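Local coordinates for protein putative RNase YutE (Bacillus subtilis subsp. subtilis str. 168, PDB 1YLM) that probably acts as an RNase, the toxic component of a putative type VII toxin-antitoxin system that its cognate antitoxin probably neutralises, at residues K8-L13 against D51-M56; Y68-D73 against K90-R96. One frame throughout, in Å; residues are numbered along the deposited sequence.

Contact 1 (K8-L13 against D51-M56); sequences KIEKTL and DTGNDM
Lys8 reaches across from helix 6-23 to Asp55 of helix 32-59 and closes a salt bridge, NZ to OD2 at 2.7 Å. With CG anti to the backbone N (chi1 -176°) the lysine chain runs out extended, and a single bend at chi4 (-72°) brings the ammonium group to the carboxylate. It meets OD2 through the syn lone pair, on the side of the other oxygen, and the two side chains cross at about a right angle. Asp51, one turn earlier, leaves its OD2 4.8 Å from Lys8 NZ, so the second carboxylate probably adds to the electrostatic pull on the lysine without touching it. Its own hydrogen bond goes to the hydroxyl of Tyr103 of the second subunit, which links this edge of the contact to that subunit. The two segments pack antiparallel, their axes 9.7 Å apart at a signed crossing angle of -160°, as neighbours in the all-helical bundle of this HepT-like chain. Beneath the charged pair the interface turns apolar. Ile9 lays CG1 along Asp55 CB at 3.7 Å and sets CG2 against Thr52 CG2, while its CD1 points to the end of selenomethionine Met56, whose CE is doubtfully placed. Ile129 and Leu133 of helix 119-137 cover this apolar side, resting on Ile9 and Met56 respectively. Thr52 OG1, buried among these groups, is hydrogen-bonded to the carbonyl O of Cys48 in its own helix.

Contact 2 (Y68-D73 against K90-R96); sequences YDDIMD and KKLIAYR
This is a partly buried contact between the start of helix 71-77, with the turn before it, and the end of helix 83-93, with the turn that leads to Arg96; a salt bridge, an apolar centre and an aromatic-arginine pair follow one another across it. At one end Lys90 NZ donates to the syn lone pair of Asp73 OD1 at 2.8 Å, with a weak second bond to OD2. The bend at chi3 (98°) swings the lysine amine over to the carboxylate, while its CG stays against Met72 CB at 3.7 Å. In the centre Ile93 CD1 presses on CG of selenomethionine Met72 at 3.5 Å, a tight carbon pair, and Ile93 CG2 meets the edge of the Tyr68 ring at CE1. Arg96 lies over one face of that ring: its CD sits 4.1 Å from the centroid of the Tyr68 ring, 18° off the normal, a CH-pi contact. The guanidinium is farther out, its plane 53° from that of the ring, and adds at most a weak cation-pi attraction. One water joins Tyr68 OH to Arg96 NH1, accepting from the arginine at 3.0 Å; a second, in the ring plane, joins the same hydroxyl to the carbonyl O of Ile93. Glu47 of helix 32-59 holds Arg96 NE in a salt bridge; acid and water thus bind the polar end, the ring mainly CD. A type I turn delivers Arg96, which opens the segment assigned by similarity to the RX(4)HXY motif (Gln101 at the His position) and is probably an active-site residue, as in HepT RNases.

Contact 1 closes before contact 2 opens along the chain, and their centres lie about 15 Å apart within one HepT-like range. Helix 32-59 connects them: it supplies 51-56 to contact 1, while Ile49 and Leu50 on it touch Met72 and Arg96 of contact 2. The two contacts also meet directly, where Ile71, at the start of the next helix, 71-77, packs against Gly53 and Asn54, its CG2 3.7 Å from Gly53 CA. The side chain of Asp51 lies about 7 Å from that of Arg96. Thus the helix pair of contact 1, which reaches the second subunit, borders the region of the probable active site.

Contact 1 (K8-L13 against D51-M56)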
ATOM      1  N   LYS A   8     -12.202 -13.092 -10.599  1.00 16.93           N
ATOM      2  CA  LYS A   8     -11.236 -12.193  -9.970  1.00 16.66           C
ATOM      3  C   LYS A   8     -11.217 -10.846 -10.686  1.00 16.18           C
ATOM      4  O   LYS A   8     -11.266  -9.795 -10.035  1.00 15.63           O
ATOM      5  CB  LYS A   8      -9.836 -12.823  -9.983  1.00 17.53           C
ATOM      6  CG  LYS A   8      -8.771 -11.998  -9.256  1.00 18.84           C
ATOM      7  CD  LYS A   8      -7.460 -12.759  -9.178  1.00 20.59           C
ATOM      8  CE  LYS A   8      -6.397 -11.962  -8.433  1.00 22.99           C
ATOM      9  NZ  LYS A   8      -5.878 -10.807  -9.214  1.00 23.78           N
ATOM     10  N   ILE A   9     -11.156 -10.869 -12.019  1.00 16.44           N
ATOM     11  CA  ILE A   9     -11.054  -9.640 -12.806  1.00 16.79           C
ATOM     12  C   ILE A   9     -12.313  -8.818 -12.574  1.00 17.35           C
ATOM     13  O   ILE A   9     -12.249  -7.626 -12.266  1.00 17.48           O
ATOM     14  CB  ILE A   9     -10.852  -9.915 -14.331  1.00 16.85           C
ATOM     15  CG1 ILE A   9      -9.494 -10.592 -14.589  1.00 15.62           C
ATOM     16  CG2 ILE A   9     -10.982  -8.605 -15.152  1.00 17.15           C
ATOM     17  CD1 ILE A   9      -9.348 -11.199 -15.990  1.00 16.81           C
ATOM     18  N   GLU A  10     -13.468  -9.454 -12.687  1.00 17.19           N
ATOM     19  CA  GLU A  10     -14.689  -8.677 -12.639  1.00 18.54           C
ATOM     20  C   GLU A  10     -15.154  -8.133 -11.269  1.00 18.15           C
ATOM     21  O   GLU A  10     -15.495  -6.939 -11.159  1.00 17.16           O
ATOM     22  CB  GLU A  10     -15.878  -9.496 -13.225  1.00 18.93           C
ATOM     23  CG  GLU A  10     -15.779  -9.867 -14.715  1.00 19.05           C
ATOM     24  CD  GLU A  10     -16.978 -10.670 -15.258  1.00 22.11           C
ATOM     25  OE1 GLU A  10     -17.735 -11.268 -14.459  1.00 24.26           O
ATOM     26  OE2 GLU A  10     -17.161 -10.689 -16.502  1.00 21.95           O
ATOM     27  N   LYS A  11     -15.048  -8.902 -10.191  1.00 18.38           N
ATOM     28  CA  LYS A  11     -14.631  -8.405  -8.868  1.00 18.08           C
ATOM     29  C   LYS A  11     -13.717  -7.222  -8.669  1.00 17.06           C
ATOM     30  O   LYS A  11     -14.115  -6.249  -8.012  1.00 14.29           O
ATOM     31  CB  LYS A  11     -14.476  -9.529  -7.825  1.00 18.77           C
ATOM     32  CG  LYS A  11     -15.782 -10.365  -7.705  1.00 20.30           C
ATOM     33  CD  LYS A  11     -15.587 -11.696  -6.944  1.00 21.38           C
ATOM     34  CE  LYS A  11     -16.679 -12.760  -7.264  1.00 23.78           C
ATOM     35  NZ  LYS A  11     -16.304 -14.121  -6.694  1.00 26.16           N
ATOM     36  N   THR A  12     -12.522  -7.289  -9.230  1.00 16.05           N
ATOM     37  CA  THR A  12     -11.635  -6.151  -9.043  1.00 16.92           C
ATOM     38  C   THR A  12     -12.043  -4.917  -9.853  1.00 16.49           C
ATOM     39  O   THR A  12     -11.829  -3.794  -9.395  1.00 16.85           O
ATOM     40  CB  THR A  12     -10.104  -6.504  -9.023  1.00 18.44           C
ATOM     41  OG1 THR A  12      -9.385  -5.905 -10.099  1.00 23.26           O
ATOM     42  CG2 THR A  12      -9.845  -7.963  -8.849  1.00 13.49           C
ATOM     43  N   LEU A  13     -12.672  -5.117 -11.018  1.00 14.81           N
ATOM     44  CA  LEU A  13     -13.234  -3.991 -11.779  1.00 15.23           C
ATOM     45  C   LEU A  13     -14.344  -3.259 -11.023  1.00 14.41           C
ATOM     46  O   LEU A  13     -14.408  -2.036 -11.040  1.00 14.25           O
ATOM     47  CB  LEU A  13     -13.746  -4.458 -13.157  1.00 15.59           C
ATOM     48  CG  LEU A  13     -12.715  -4.899 -14.209  1.00 17.87           C
ATOM     49  CD1 LEU A  13     -13.430  -5.204 -15.529  1.00 15.94           C
ATOM     50  CD2 LEU A  13     -11.650  -3.867 -14.430  1.00 18.15           C
ATOM     51  N   ASP A  51      -3.146  -5.657 -11.370  1.00 15.57           N
ATOM     52  CA  ASP A  51      -3.633  -7.006 -11.081  1.00 16.00           C
ATOM     53  C   ASP A  51      -4.512  -7.501 -12.224  1.00 16.17           C
ATOM     54  O   ASP A  51      -4.345  -8.636 -12.699  1.00 16.00           O
ATOM     55  CB  ASP A  51      -4.406  -7.032  -9.741  1.00 15.96           C
ATOM     56  CG  ASP A  51      -3.471  -7.036  -8.516  1.00 17.73           C
ATOM     57  OD1 ASP A  51      -2.272  -7.327  -8.672  1.00 19.00           O
ATOM     58  OD2 ASP A  51      -3.944  -6.773  -7.397  1.00 16.27           O
ATOM     59  N   THR A  52      -5.412  -6.635 -12.685  1.00 15.41           N
ATOM     60  CA  THR A  52      -6.264  -6.951 -13.850  1.00 15.47           C
ATOM     61  C   THR A  52      -5.414  -7.195 -15.102  1.00 15.11           C
ATOM     62  O   THR A  52      -5.614  -8.193 -15.826  1.00 14.65           O
ATOM     63  CB  THR A  52      -7.327  -5.853 -14.104  1.00 15.61           C
ATOM     64  OG1 THR A  52      -8.217  -5.798 -12.975  1.00 18.09           O
ATOM     65  CG2 THR A  52      -8.151  -6.189 -15.360  1.00 15.91           C
ATOM     66  N   GLY A  53      -4.458  -6.304 -15.349  1.00 15.70           N
ATOM     67  CA  GLY A  53      -3.518  -6.473 -16.471  1.00 16.36           C
ATOM     68  C   GLY A  53      -2.776  -7.800 -16.432  1.00 16.72           C
ATOM     69  O   GLY A  53      -2.741  -8.526 -17.446  1.00 16.72           O
ATOM     70  N   ASN A  54      -2.188  -8.133 -15.280  1.00 16.83           N
ATOM     71  CA  ASN A  54      -1.544  -9.446 -15.098  1.00 17.16           C
ATOM     72  C   ASN A  54      -2.500 -10.601 -15.368  1.00 17.04           C
ATOM     73  O   ASN A  54      -2.130 -11.566 -16.030  1.00 16.32           O
ATOM     74  CB  ASN A  54      -0.947  -9.628 -13.692  1.00 18.03           C
ATOM     75  CG  ASN A  54       0.418  -8.974 -13.529  1.00 20.93           C
ATOM     76  OD1 ASN A  54       0.728  -8.444 -12.454  1.00 25.44           O
ATOM     77  ND2 ASN A  54       1.238  -9.015 -14.569  1.00 21.91           N
ATOM     78  N   ASP A  55      -3.716 -10.528 -14.825  1.00 16.91           N
ATOM     79  CA  ASP A  55      -4.704 -11.606 -15.023  1.00 17.50           C
ATOM     80  C   ASP A  55      -5.078 -11.751 -16.505  1.00 16.65           C
ATOM     81  O   ASP A  55      -5.219 -12.867 -17.024  1.00 16.13           O
ATOM     82  CB  ASP A  55      -5.952 -11.369 -14.154  1.00 17.19           C
ATOM     83  CG  ASP A  55      -5.667 -11.531 -12.667  1.00 20.80           C
ATOM     84  OD1 ASP A  55      -4.655 -12.183 -12.322  1.00 21.35           O
ATOM     85  OD2 ASP A  55      -6.446 -11.000 -11.845  1.00 22.63           O
HETATM   86  N   MSE A  56      -5.230 -10.622 -17.183  1.00 16.67           N
HETATM   87  CA  MSE A  56      -5.484 -10.601 -18.639  1.00 16.72           C
HETATM   88  C   MSE A  56      -4.348 -11.296 -19.407  1.00 17.43           C
HETATM   89  O   MSE A  56      -4.555 -12.164 -20.251  1.00 16.33           O
HETATM   90  CB  MSE A  56      -5.577  -9.153 -19.139  1.00 16.73           C
HETATM   91  CG  MSE A  56      -6.802  -8.370 -18.728  1.00 17.37           C
HETATM   92 SE   MSE A  56      -8.212  -8.754 -19.812  1.00 28.13          SE
HETATM   93  CE  MSE A  56      -8.865  -9.663 -18.983  1.00  2.00           C
TER

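Contact 2 (Y68-D73 against K90-R96)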
ATOM      1  N   TYR A  68       6.144  -4.818 -13.506  1.00 32.37           N
ATOM      2  CA  TYR A  68       4.786  -4.268 -13.537  1.00 31.84           C
ATOM      3  C   TYR A  68       4.658  -3.113 -14.539  1.00 31.50           C
ATOM      4  O   TYR A  68       3.585  -2.881 -15.094  1.00 31.27           O
ATOM      5  CB  TYR A  68       4.258  -3.910 -12.132  1.00 31.65           C
ATOM      6  CG  TYR A  68       4.894  -2.717 -11.467  1.00 31.46           C
ATOM      7  CD1 TYR A  68       4.621  -1.413 -11.899  1.00 32.04           C
ATOM      8  CD2 TYR A  68       5.740  -2.885 -10.377  1.00 32.27           C
ATOM      9  CE1 TYR A  68       5.199  -0.311 -11.274  1.00 31.23           C
ATOM     10  CE2 TYR A  68       6.323  -1.793  -9.741  1.00 31.63           C
ATOM     11  CZ  TYR A  68       6.048  -0.508 -10.194  1.00 32.01           C
ATOM     12  OH  TYR A  68       6.622   0.570  -9.550  1.00 31.46           O
ATOM     13  N   ASP A  69       5.771  -2.425 -14.802  1.00 31.28           N
ATOM     14  CA  ASP A  69       5.776  -1.290 -15.721  1.00 31.83           C
ATOM     15  C   ASP A  69       5.544  -1.654 -17.186  1.00 30.88           C
ATOM     16  O   ASP A  69       5.200  -0.780 -17.990  1.00 31.49           O
ATOM     17  CB  ASP A  69       7.077  -0.487 -15.595  1.00 32.75           C
ATOM     18  CG  ASP A  69       6.993   0.576 -14.531  1.00 36.46           C
ATOM     19  OD1 ASP A  69       5.999   1.351 -14.519  1.00 40.43           O
ATOM     20  OD2 ASP A  69       7.920   0.636 -13.696  1.00 40.55           O
ATOM     21  N   ASP A  70       5.737  -2.933 -17.523  1.00 29.17           N
ATOM     22  CA  ASP A  70       5.572  -3.428 -18.901  1.00 27.74           C
ATOM     23  C   ASP A  70       4.120  -3.793 -19.238  1.00 25.82           C
ATOM     24  O   ASP A  70       3.736  -3.870 -20.417  1.00 25.49           O
ATOM     25  CB  ASP A  70       6.465  -4.651 -19.115  1.00 28.11           C
ATOM     26  CG  ASP A  70       7.927  -4.343 -18.883  1.00 30.48           C
ATOM     27  OD1 ASP A  70       8.455  -3.454 -19.589  1.00 32.93           O
ATOM     28  OD2 ASP A  70       8.542  -4.979 -17.987  1.00 34.23           O
ATOM     29  N   ILE A  71       3.324  -4.002 -18.199  1.00 23.68           N
ATOM     30  CA  ILE A  71       1.931  -4.447 -18.337  1.00 22.21           C
ATOM     31  C   ILE A  71       1.101  -3.640 -19.340  1.00 21.79           C
ATOM     32  O   ILE A  71       0.428  -4.220 -20.207  1.00 20.81           O
ATOM     33  CB  ILE A  71       1.244  -4.531 -16.942  1.00 22.34           C
ATOM     34  CG1 ILE A  71       1.898  -5.646 -16.127  1.00 21.43           C
ATOM     35  CG2 ILE A  71      -0.257  -4.776 -17.076  1.00 20.61           C
ATOM     36  CD1 ILE A  71       1.569  -5.657 -14.649  1.00 21.54           C
HETATM   37  N   MSE A  72       1.159  -2.308 -19.249  1.00 21.19           N
HETATM   38  CA  MSE A  72       0.292  -1.461 -20.082  1.00 21.90           C
HETATM   39  C   MSE A  72       0.664  -1.551 -21.543  1.00 21.28           C
HETATM   40  O   MSE A  72      -0.203  -1.582 -22.410  1.00 20.59           O
HETATM   41  CB  MSE A  72       0.328   0.007 -19.640  1.00 22.61           C
HETATM   42  CG  MSE A  72      -0.261   0.254 -18.262  1.00 24.58           C
HETATM   43 SE   MSE A  72      -2.139  -0.355 -18.029  1.00 39.85          SE
HETATM   44  CE  MSE A  72      -2.792   0.067 -19.820  1.00 10.79           C
ATOM     45  N   ASP A  73       1.965  -1.583 -21.799  1.00 20.65           N
ATOM     46  CA  ASP A  73       2.495  -1.715 -23.146  1.00 21.00           C
ATOM     47  C   ASP A  73       1.985  -2.989 -23.819  1.00 20.25           C
ATOM     48  O   ASP A  73       1.643  -2.982 -24.990  1.00 20.72           O
ATOM     49  CB  ASP A  73       4.025  -1.684 -23.106  1.00 21.77           C
ATOM     50  CG  ASP A  73       4.575  -0.288 -22.780  1.00 24.07           C
ATOM     51  OD1 ASP A  73       3.851   0.709 -23.012  1.00 26.00           O
ATOM     52  OD2 ASP A  73       5.722  -0.207 -22.281  1.00 27.27           O
ATOM     53  N   LYS A  90      -0.079   4.702 -17.633  1.00 18.71           N
ATOM     54  CA  LYS A  90       1.315   4.582 -17.209  1.00 19.43           C
ATOM     55  C   LYS A  90       1.755   5.738 -16.294  1.00 19.32           C
ATOM     56  O   LYS A  90       2.539   5.535 -15.368  1.00 18.16           O
ATOM     57  CB  LYS A  90       2.252   4.504 -18.412  1.00 19.17           C
ATOM     58  CG  LYS A  90       2.297   3.137 -19.119  1.00 20.48           C
ATOM     59  CD  LYS A  90       2.948   3.276 -20.506  1.00 21.21           C
ATOM     60  CE  LYS A  90       4.395   2.891 -20.472  1.00 26.38           C
ATOM     61  NZ  LYS A  90       4.995   3.004 -21.840  1.00 27.25           N
ATOM     62  N   LYS A  91       1.267   6.944 -16.568  1.00 19.39           N
ATOM     63  CA  LYS A  91       1.661   8.124 -15.778  1.00 20.51           C
ATOM     64  C   LYS A  91       1.163   8.028 -14.333  1.00 19.55           C
ATOM     65  O   LYS A  91       1.872   8.444 -13.407  1.00 18.67           O
ATOM     66  CB  LYS A  91       1.175   9.420 -16.441  1.00 21.13           C
ATOM     67  CG  LYS A  91       1.861   9.708 -17.785  1.00 21.72           C
ATOM     68  CD  LYS A  91       1.216  10.903 -18.503  1.00 23.37           C
ATOM     69  CE  LYS A  91       1.925  11.184 -19.863  1.00 26.13           C
ATOM     70  NZ  LYS A  91       3.398  11.197 -19.744  1.00 30.64           N
ATOM     71  N   LEU A  92      -0.032   7.458 -14.141  1.00 18.35           N
ATOM     72  CA  LEU A  92      -0.531   7.188 -12.787  1.00 18.22           C
ATOM     73  C   LEU A  92       0.259   6.068 -12.134  1.00 17.11           C
ATOM     74  O   LEU A  92       0.647   6.165 -10.964  1.00 16.16           O
ATOM     75  CB  LEU A  92      -2.025   6.820 -12.771  1.00 18.10           C
ATOM     76  CG  LEU A  92      -2.569   6.432 -11.376  1.00 18.58           C
ATOM     77  CD1 LEU A  92      -2.453   7.572 -10.337  1.00 21.10           C
ATOM     78  CD2 LEU A  92      -4.016   5.967 -11.487  1.00 19.55           C
ATOM     79  N   ILE A  93       0.481   4.989 -12.888  1.00 16.65           N
ATOM     80  CA  ILE A  93       1.220   3.838 -12.381  1.00 16.36           C
ATOM     81  C   ILE A  93       2.621   4.219 -11.873  1.00 16.06           C
ATOM     82  O   ILE A  93       3.129   3.645 -10.902  1.00 14.71           O
ATOM     83  CB  ILE A  93       1.290   2.724 -13.474  1.00 16.08           C
ATOM     84  CG1 ILE A  93      -0.112   2.107 -13.665  1.00 16.35           C
ATOM     85  CG2 ILE A  93       2.364   1.672 -13.139  1.00 15.62           C
ATOM     86  CD1 ILE A  93      -0.306   1.325 -14.975  1.00 17.86           C
ATOM     87  N   ALA A  94       3.234   5.201 -12.527  1.00 16.56           N
ATOM     88  CA  ALA A  94       4.551   5.691 -12.121  1.00 16.91           C
ATOM     89  C   ALA A  94       4.563   6.235 -10.687  1.00 16.55           C
ATOM     90  O   ALA A  94       5.628   6.342 -10.081  1.00 16.98           O
ATOM     91  CB  ALA A  94       5.049   6.741 -13.117  1.00 17.02           C
ATOM     92  N   TYR A  95       3.380   6.544 -10.140  1.00 16.38           N
ATOM     93  CA  TYR A  95       3.274   7.001  -8.744  1.00 16.76           C
ATOM     94  C   TYR A  95       3.329   5.869  -7.697  1.00 16.28           C
ATOM     95  O   TYR A  95       3.425   6.126  -6.499  1.00 15.29           O
ATOM     96  CB  TYR A  95       2.036   7.909  -8.545  1.00 17.12           C
ATOM     97  CG  TYR A  95       2.264   8.985  -7.503  1.00 18.69           C
ATOM     98  CD1 TYR A  95       3.062  10.095  -7.787  1.00 19.59           C
ATOM     99  CD2 TYR A  95       1.704   8.884  -6.218  1.00 20.02           C
ATOM    100  CE1 TYR A  95       3.286  11.083  -6.838  1.00 19.42           C
ATOM    101  CE2 TYR A  95       1.946   9.873  -5.244  1.00 18.17           C
ATOM    102  CZ  TYR A  95       2.732  10.967  -5.569  1.00 18.69           C
ATOM    103  OH  TYR A  95       2.979  11.970  -4.643  1.00 17.53           O
ATOM    104  N   ARG A  96       3.271   4.612  -8.151  1.00 16.74           N
ATOM    105  CA  ARG A  96       3.196   3.469  -7.247  1.00 16.76           C
ATOM    106  C   ARG A  96       4.348   3.432  -6.254  1.00 16.74           C
ATOM    107  O   ARG A  96       4.127   3.229  -5.075  1.00 15.72           O
ATOM    108  CB  ARG A  96       3.141   2.146  -8.011  1.00 16.89           C
ATOM    109  CG  ARG A  96       2.751   0.960  -7.123  1.00 17.89           C
ATOM    110  CD  ARG A  96       2.881  -0.364  -7.881  1.00 19.19           C
ATOM    111  NE  ARG A  96       2.452  -1.497  -7.056  1.00 20.36           N
ATOM    112  CZ  ARG A  96       3.255  -2.269  -6.328  1.00 23.66           C
ATOM    113  NH1 ARG A  96       4.575  -2.068  -6.300  1.00 22.23           N
ATOM    114  NH2 ARG A  96       2.732  -3.266  -5.621  1.00 23.39           N
TER
HETATM  115  O   HOH W   1       6.546   0.083  -6.786  1.00 22.53           O
HETATM  116  O   HOH W   2       6.171   3.408  -9.684  1.00 23.50           O
HETATM  117  O   HOH W   3       4.661   3.780 -15.388  1.00 30.10           O